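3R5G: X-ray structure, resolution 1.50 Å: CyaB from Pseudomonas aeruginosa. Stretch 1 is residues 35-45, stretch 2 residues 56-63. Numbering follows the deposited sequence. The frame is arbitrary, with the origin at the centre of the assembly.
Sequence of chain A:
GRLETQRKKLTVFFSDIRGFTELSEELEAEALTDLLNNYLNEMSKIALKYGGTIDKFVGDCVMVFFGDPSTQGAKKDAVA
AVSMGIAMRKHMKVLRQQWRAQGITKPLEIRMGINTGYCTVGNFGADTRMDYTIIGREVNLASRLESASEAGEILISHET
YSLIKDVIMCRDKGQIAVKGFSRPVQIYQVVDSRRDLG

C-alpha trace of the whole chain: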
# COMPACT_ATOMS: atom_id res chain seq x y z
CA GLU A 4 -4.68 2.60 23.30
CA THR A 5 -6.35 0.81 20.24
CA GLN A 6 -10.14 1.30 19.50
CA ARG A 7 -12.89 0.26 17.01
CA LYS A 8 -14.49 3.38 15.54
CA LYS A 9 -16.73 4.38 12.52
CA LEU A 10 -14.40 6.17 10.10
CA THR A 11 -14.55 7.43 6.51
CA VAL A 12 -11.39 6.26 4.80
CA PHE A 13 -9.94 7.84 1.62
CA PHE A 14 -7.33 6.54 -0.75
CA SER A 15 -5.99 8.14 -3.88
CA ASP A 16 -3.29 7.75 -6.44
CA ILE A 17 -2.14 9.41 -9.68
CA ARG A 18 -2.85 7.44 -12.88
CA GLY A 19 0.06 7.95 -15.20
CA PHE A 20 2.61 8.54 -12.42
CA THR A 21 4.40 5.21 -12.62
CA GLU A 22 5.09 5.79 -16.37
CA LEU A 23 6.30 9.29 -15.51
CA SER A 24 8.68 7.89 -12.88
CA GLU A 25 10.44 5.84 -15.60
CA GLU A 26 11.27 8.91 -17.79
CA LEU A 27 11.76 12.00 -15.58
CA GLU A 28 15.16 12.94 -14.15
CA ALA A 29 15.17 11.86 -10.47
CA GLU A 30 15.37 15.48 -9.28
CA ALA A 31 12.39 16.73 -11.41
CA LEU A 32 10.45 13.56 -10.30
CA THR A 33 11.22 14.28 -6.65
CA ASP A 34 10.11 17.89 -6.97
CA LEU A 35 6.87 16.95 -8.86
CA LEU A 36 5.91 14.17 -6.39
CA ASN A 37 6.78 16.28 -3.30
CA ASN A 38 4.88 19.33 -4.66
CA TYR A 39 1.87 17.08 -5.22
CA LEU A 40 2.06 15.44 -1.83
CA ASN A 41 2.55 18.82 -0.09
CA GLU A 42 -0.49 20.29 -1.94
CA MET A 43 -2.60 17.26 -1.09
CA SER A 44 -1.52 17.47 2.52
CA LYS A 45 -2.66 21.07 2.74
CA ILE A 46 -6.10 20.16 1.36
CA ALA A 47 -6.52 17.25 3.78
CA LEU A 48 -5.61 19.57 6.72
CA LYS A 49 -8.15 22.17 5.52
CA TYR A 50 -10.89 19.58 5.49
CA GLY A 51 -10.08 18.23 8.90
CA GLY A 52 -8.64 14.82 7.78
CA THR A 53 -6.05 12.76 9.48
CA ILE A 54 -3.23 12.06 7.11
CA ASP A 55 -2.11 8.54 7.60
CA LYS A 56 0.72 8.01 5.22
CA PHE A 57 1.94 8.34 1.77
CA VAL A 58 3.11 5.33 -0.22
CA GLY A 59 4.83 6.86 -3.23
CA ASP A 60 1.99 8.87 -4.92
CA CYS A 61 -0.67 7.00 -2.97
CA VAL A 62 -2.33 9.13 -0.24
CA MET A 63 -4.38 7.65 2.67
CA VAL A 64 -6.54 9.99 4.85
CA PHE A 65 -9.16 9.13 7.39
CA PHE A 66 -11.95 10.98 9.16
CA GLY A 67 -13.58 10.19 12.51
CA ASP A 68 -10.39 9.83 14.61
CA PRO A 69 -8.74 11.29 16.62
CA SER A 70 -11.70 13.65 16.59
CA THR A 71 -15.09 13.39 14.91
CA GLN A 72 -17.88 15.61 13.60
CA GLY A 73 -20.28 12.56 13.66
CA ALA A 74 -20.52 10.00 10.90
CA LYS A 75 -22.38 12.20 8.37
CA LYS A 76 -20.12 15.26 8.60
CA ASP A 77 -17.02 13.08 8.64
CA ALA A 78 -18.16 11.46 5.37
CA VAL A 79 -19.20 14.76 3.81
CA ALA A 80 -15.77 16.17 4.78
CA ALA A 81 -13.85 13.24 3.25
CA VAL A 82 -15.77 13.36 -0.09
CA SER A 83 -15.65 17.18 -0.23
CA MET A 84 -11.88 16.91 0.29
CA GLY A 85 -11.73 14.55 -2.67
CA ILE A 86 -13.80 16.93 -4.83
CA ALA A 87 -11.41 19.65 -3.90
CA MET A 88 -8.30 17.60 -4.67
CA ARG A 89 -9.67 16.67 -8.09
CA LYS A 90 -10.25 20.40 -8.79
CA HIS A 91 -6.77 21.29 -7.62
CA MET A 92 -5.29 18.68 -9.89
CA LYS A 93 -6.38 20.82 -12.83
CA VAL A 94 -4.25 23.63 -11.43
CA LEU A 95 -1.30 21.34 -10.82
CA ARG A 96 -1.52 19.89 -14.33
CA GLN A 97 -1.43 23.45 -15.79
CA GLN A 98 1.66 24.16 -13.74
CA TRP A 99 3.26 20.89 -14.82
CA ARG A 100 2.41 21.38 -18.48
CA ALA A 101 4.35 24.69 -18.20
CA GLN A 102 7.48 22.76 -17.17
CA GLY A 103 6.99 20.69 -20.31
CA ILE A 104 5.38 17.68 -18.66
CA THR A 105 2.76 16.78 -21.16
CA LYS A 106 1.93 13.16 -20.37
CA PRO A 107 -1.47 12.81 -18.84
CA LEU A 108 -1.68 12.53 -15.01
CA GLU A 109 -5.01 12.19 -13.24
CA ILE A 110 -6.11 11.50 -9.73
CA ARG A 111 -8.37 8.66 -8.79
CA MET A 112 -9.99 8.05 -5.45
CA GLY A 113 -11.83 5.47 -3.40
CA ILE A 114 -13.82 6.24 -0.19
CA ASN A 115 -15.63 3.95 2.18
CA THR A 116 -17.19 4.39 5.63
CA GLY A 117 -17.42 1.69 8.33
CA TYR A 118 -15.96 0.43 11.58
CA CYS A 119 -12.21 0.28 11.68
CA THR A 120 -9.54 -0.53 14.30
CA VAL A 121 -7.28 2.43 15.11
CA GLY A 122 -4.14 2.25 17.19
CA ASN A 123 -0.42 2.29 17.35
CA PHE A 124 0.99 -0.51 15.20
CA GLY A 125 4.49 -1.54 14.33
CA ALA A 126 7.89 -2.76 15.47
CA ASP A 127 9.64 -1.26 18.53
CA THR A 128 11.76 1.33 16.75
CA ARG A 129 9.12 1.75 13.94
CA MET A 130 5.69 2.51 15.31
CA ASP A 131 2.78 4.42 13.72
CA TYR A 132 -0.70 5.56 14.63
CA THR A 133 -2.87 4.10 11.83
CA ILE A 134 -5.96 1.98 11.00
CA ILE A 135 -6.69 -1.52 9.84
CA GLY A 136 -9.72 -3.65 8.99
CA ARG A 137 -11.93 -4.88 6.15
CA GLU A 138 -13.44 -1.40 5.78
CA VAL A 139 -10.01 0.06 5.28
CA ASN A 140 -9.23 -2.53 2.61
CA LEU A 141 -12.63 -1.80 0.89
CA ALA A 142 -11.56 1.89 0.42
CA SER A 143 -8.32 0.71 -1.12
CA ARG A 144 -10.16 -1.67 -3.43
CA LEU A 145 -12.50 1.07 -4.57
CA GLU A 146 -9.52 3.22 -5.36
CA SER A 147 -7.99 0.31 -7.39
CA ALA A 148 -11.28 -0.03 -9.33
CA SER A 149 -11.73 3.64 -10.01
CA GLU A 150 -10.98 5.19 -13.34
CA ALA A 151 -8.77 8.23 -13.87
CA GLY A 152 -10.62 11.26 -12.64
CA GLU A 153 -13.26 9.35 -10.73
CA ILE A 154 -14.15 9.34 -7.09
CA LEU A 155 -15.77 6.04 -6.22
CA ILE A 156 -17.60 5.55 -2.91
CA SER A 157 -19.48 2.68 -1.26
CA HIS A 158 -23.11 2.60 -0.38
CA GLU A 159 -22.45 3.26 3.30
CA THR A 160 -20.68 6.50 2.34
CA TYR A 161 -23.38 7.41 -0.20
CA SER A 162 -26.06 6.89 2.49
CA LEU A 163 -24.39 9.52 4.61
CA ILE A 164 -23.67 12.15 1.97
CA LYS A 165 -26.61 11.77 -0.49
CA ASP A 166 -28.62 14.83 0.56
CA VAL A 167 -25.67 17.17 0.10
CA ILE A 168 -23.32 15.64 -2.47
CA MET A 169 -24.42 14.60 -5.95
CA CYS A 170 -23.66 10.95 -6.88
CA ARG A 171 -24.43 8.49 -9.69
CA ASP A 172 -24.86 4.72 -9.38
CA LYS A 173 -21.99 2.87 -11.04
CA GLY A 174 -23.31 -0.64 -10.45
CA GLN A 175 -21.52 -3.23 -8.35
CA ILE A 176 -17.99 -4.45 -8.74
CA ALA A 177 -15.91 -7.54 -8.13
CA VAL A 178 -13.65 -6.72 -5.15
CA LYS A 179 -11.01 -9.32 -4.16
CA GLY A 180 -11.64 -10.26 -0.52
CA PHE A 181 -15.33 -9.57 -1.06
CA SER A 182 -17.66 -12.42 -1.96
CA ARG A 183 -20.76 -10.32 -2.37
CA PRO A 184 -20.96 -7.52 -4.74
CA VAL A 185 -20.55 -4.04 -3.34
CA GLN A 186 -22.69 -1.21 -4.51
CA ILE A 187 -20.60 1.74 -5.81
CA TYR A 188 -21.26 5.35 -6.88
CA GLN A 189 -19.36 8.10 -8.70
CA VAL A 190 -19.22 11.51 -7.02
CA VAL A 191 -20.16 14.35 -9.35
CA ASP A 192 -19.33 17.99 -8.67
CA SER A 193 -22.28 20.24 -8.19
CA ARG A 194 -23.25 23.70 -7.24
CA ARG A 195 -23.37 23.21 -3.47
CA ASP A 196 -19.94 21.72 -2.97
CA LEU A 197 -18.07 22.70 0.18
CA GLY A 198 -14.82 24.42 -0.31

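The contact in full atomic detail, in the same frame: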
# COMPACT_ATOMS: atom_id res chain seq x y z
N LEU A 35 8.27 17.12 -8.43
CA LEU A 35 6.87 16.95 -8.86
C LEU A 35 6.09 16.10 -7.84
O LEU A 35 5.04 16.54 -7.42
CB LEU A 35 6.82 16.35 -10.21
CG LEU A 35 5.35 16.11 -10.68
CD1 LEU A 35 5.40 16.38 -12.07
CD2 LEU A 35 4.81 14.69 -10.44
N LEU A 36 6.64 14.95 -7.44
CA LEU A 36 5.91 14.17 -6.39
C LEU A 36 5.79 14.98 -5.09
O LEU A 36 4.72 14.94 -4.38
CB LEU A 36 6.61 12.83 -6.12
CG LEU A 36 6.07 11.92 -5.01
CD1 LEU A 36 4.56 11.60 -5.34
CD2 LEU A 36 6.88 10.60 -4.98
N ASN A 37 6.87 15.61 -4.55
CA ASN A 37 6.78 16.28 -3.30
C ASN A 37 5.82 17.49 -3.33
O ASN A 37 5.16 17.75 -2.32
CB ASN A 37 8.21 16.66 -2.76
CG ASN A 37 9.04 15.43 -2.41
OD1 ASN A 37 8.55 14.35 -2.42
ND2 ASN A 37 10.34 15.60 -2.21
N ASN A 38 5.82 18.21 -4.47
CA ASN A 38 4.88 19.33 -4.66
C ASN A 38 3.44 18.82 -4.55
O ASN A 38 2.66 19.39 -3.78
CB ASN A 38 5.13 19.99 -5.99
CG ASN A 38 4.13 21.14 -6.29
OD1 ASN A 38 3.86 21.98 -5.44
ND2 ASN A 38 3.71 21.21 -7.53
N TYR A 39 3.20 17.75 -5.26
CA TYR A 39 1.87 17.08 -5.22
C TYR A 39 1.49 16.64 -3.83
O TYR A 39 0.44 16.97 -3.33
CB TYR A 39 1.86 15.88 -6.16
CG TYR A 39 0.59 15.07 -6.00
CD1 TYR A 39 -0.66 15.49 -6.57
CD2 TYR A 39 0.61 13.86 -5.29
CE1 TYR A 39 -1.85 14.76 -6.35
CE2 TYR A 39 -0.56 13.09 -5.10
CZ TYR A 39 -1.80 13.58 -5.61
OH TYR A 39 -2.98 12.91 -5.46
N LEU A 40 2.39 15.91 -3.14
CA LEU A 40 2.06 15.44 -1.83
C LEU A 40 1.87 16.61 -0.83
O LEU A 40 1.05 16.57 0.05
CB LEU A 40 3.15 14.45 -1.35
CG LEU A 40 3.17 13.13 -2.10
CD1 LEU A 40 4.43 12.31 -1.66
CD2 LEU A 40 1.88 12.27 -1.98
N ASN A 41 2.68 17.68 -0.98
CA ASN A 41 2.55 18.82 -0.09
C ASN A 41 1.18 19.53 -0.33
O ASN A 41 0.50 19.84 0.62
CB ASN A 41 3.67 19.84 -0.38
CG ASN A 41 3.90 20.76 0.78
OD1 ASN A 41 4.04 20.35 1.93
ND2 ASN A 41 3.80 22.05 0.49
N GLU A 42 0.82 19.62 -1.62
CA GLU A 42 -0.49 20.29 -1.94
C GLU A 42 -1.65 19.46 -1.46
O GLU A 42 -2.56 19.98 -0.84
CB GLU A 42 -0.70 20.56 -3.41
CG GLU A 42 0.31 21.63 -3.97
CD GLU A 42 0.02 22.99 -3.34
OE1 GLU A 42 -1.09 23.52 -3.58
OE2 GLU A 42 0.84 23.52 -2.56
N MET A 43 -1.52 18.13 -1.64
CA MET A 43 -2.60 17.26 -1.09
C MET A 43 -2.69 17.30 0.41
O MET A 43 -3.77 17.29 0.99
CB MET A 43 -2.43 15.81 -1.54
CG MET A 43 -2.56 15.61 -3.00
SD MET A 43 -4.10 16.16 -3.73
CE MET A 43 -3.60 17.70 -4.53
N SER A 44 -1.54 17.33 1.11
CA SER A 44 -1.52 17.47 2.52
C SER A 44 -2.24 18.75 3.02
O SER A 44 -3.00 18.69 3.99
CB SER A 44 -0.05 17.43 2.97
OG SER A 44 -0.04 17.74 4.33
N LYS A 45 -2.00 19.88 2.37
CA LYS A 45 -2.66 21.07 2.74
C LYS A 45 -4.20 20.98 2.59
O LYS A 45 -4.91 21.43 3.43
CB LYS A 45 -2.19 22.21 1.84
CG LYS A 45 -0.69 22.58 2.11
CD LYS A 45 -0.38 23.84 1.41
CE LYS A 45 0.98 24.31 1.93
NZ LYS A 45 1.89 24.91 0.91
N LYS A 56 -0.59 8.27 5.81
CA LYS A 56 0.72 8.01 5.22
C LYS A 56 0.60 8.24 3.74
O LYS A 56 -0.56 8.36 3.14
CB LYS A 56 1.21 6.58 5.46
CG LYS A 56 0.31 5.54 4.76
CD LYS A 56 0.78 4.11 4.89
CE LYS A 56 1.12 3.75 6.33
NZ LYS A 56 -0.11 3.37 7.03
N PHE A 57 1.77 8.38 3.17
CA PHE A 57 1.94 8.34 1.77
C PHE A 57 2.75 7.09 1.42
O PHE A 57 3.72 6.67 2.15
CB PHE A 57 2.68 9.57 1.21
CG PHE A 57 2.16 10.88 1.69
CD1 PHE A 57 3.03 11.79 2.26
CD2 PHE A 57 0.81 11.21 1.62
CE1 PHE A 57 2.53 13.03 2.72
CE2 PHE A 57 0.31 12.41 2.03
CZ PHE A 57 1.20 13.37 2.59
N VAL A 58 2.35 6.46 0.33
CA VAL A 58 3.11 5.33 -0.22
C VAL A 58 3.40 5.69 -1.66
O VAL A 58 2.54 5.51 -2.54
CB VAL A 58 2.36 4.02 -0.10
CG1 VAL A 58 3.25 2.88 -0.63
CG2 VAL A 58 1.99 3.76 1.38
N GLY A 59 4.58 6.20 -1.95
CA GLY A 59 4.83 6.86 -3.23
C GLY A 59 3.79 8.00 -3.51
O GLY A 59 3.65 8.97 -2.74
N ASP A 60 3.02 7.87 -4.60
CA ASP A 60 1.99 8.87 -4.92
C ASP A 60 0.65 8.52 -4.29
O ASP A 60 -0.27 9.33 -4.40
CB ASP A 60 1.77 8.95 -6.44
CG ASP A 60 1.44 7.57 -7.05
OD1 ASP A 60 2.13 6.59 -6.78
OD2 ASP A 60 0.43 7.41 -7.78
N CYS A 61 0.57 7.35 -3.66
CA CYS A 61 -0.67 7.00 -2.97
C CYS A 61 -0.87 7.75 -1.64
O CYS A 61 0.07 7.81 -0.84
CB CYS A 61 -0.65 5.53 -2.68
SG CYS A 61 -2.22 4.94 -1.86
N VAL A 62 -2.02 8.39 -1.44
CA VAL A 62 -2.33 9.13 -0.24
C VAL A 62 -3.47 8.45 0.53
O VAL A 62 -4.47 8.04 -0.05
CB VAL A 62 -2.84 10.49 -0.61
CG1 VAL A 62 -3.44 11.30 0.51
CG2 VAL A 62 -1.75 11.35 -1.30
N MET A 63 -3.38 8.25 1.84
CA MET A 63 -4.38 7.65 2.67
C MET A 63 -4.75 8.68 3.75
O MET A 63 -3.83 9.21 4.40
CB MET A 63 -3.73 6.45 3.31
CG MET A 63 -4.61 5.71 4.15
SD MET A 63 -3.68 4.33 5.00
CE MET A 63 -4.97 3.90 6.14
O HOH W 1 -2.68 10.40 -4.72

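A helix, residues 35-45, runs along one side of a β-hairpin formed by residues 56-63, from its turn to its strands, and the two are held together almost entirely by shape. No direct hydrogen bond crosses the contact, which buries 336 Å² in total. The hairpin closes through a type II' turn from Val58 to Cys61, with Val58 N to Cys61 O and Cys61 N to Val58 O both 2.9 Å. Side chains alternate along its strands, so that Phe57 and Val62 point toward the helix while Val58 and Cys61 point away.

The principal bump is Leu40, which has the largest covered area of any residue here. Its CA-CB bond is aimed at the hairpin, in the mt rotamer. Leu40 CD2 sits in the shallow notch where the Phe57 and Val62 side chains meet, 3.9 Å from Phe57 CD2 and 3.8 Å from Val62 CG2. Leu40 CD2 also lies over one face of the phenyl ring, 4.1 Å from the Phe57 ring centroid and 22° off the normal, a CH-π contact. Both methyls approach Gly59 O, Leu40 CD1 at 3.6 Å and Leu40 CD2 at 3.8 Å.

One helical turn earlier, Leu36 extends the apolar surface over the turn. Leu36 CD1 lies 3.8 Å from both Gly59 O and Asp60 CA, packing on main chain as much as on side chain. Gly59 has a phi of 54°, which by itself favours glycine; a CB there would point away from the helix. The side chain of Asp60 sets off sideways and its end leads away, so that its CA and CB, rather than its carboxylate, meet Leu36, and OD2 is hydrogen-bonded elsewhere in the structure.

Tyr39 leaves the helix sideways, but its ring swings in beside the second strand. Asp60 O lies at the ring edge, 3.8 Å from Tyr39 CE2, and the same atom, Tyr39 CE2, is 4.3 Å from Val62 CG2. Val62 CG2 thus touches both Tyr39 and Leu40. The polar link is a water: it lies 2.6 Å from Tyr39 OH and donates a hydrogen bond to Asp60 O at 2.7 Å, satisfying a carbonyl at the margin of the apolar patch.

At the other end, Ser44 CB approaches Phe57 CZ at 4.3 Å, near the plane of the ring. Phe57 thus has a face covered by Leu40 CD2 and its edge near Ser44 CB.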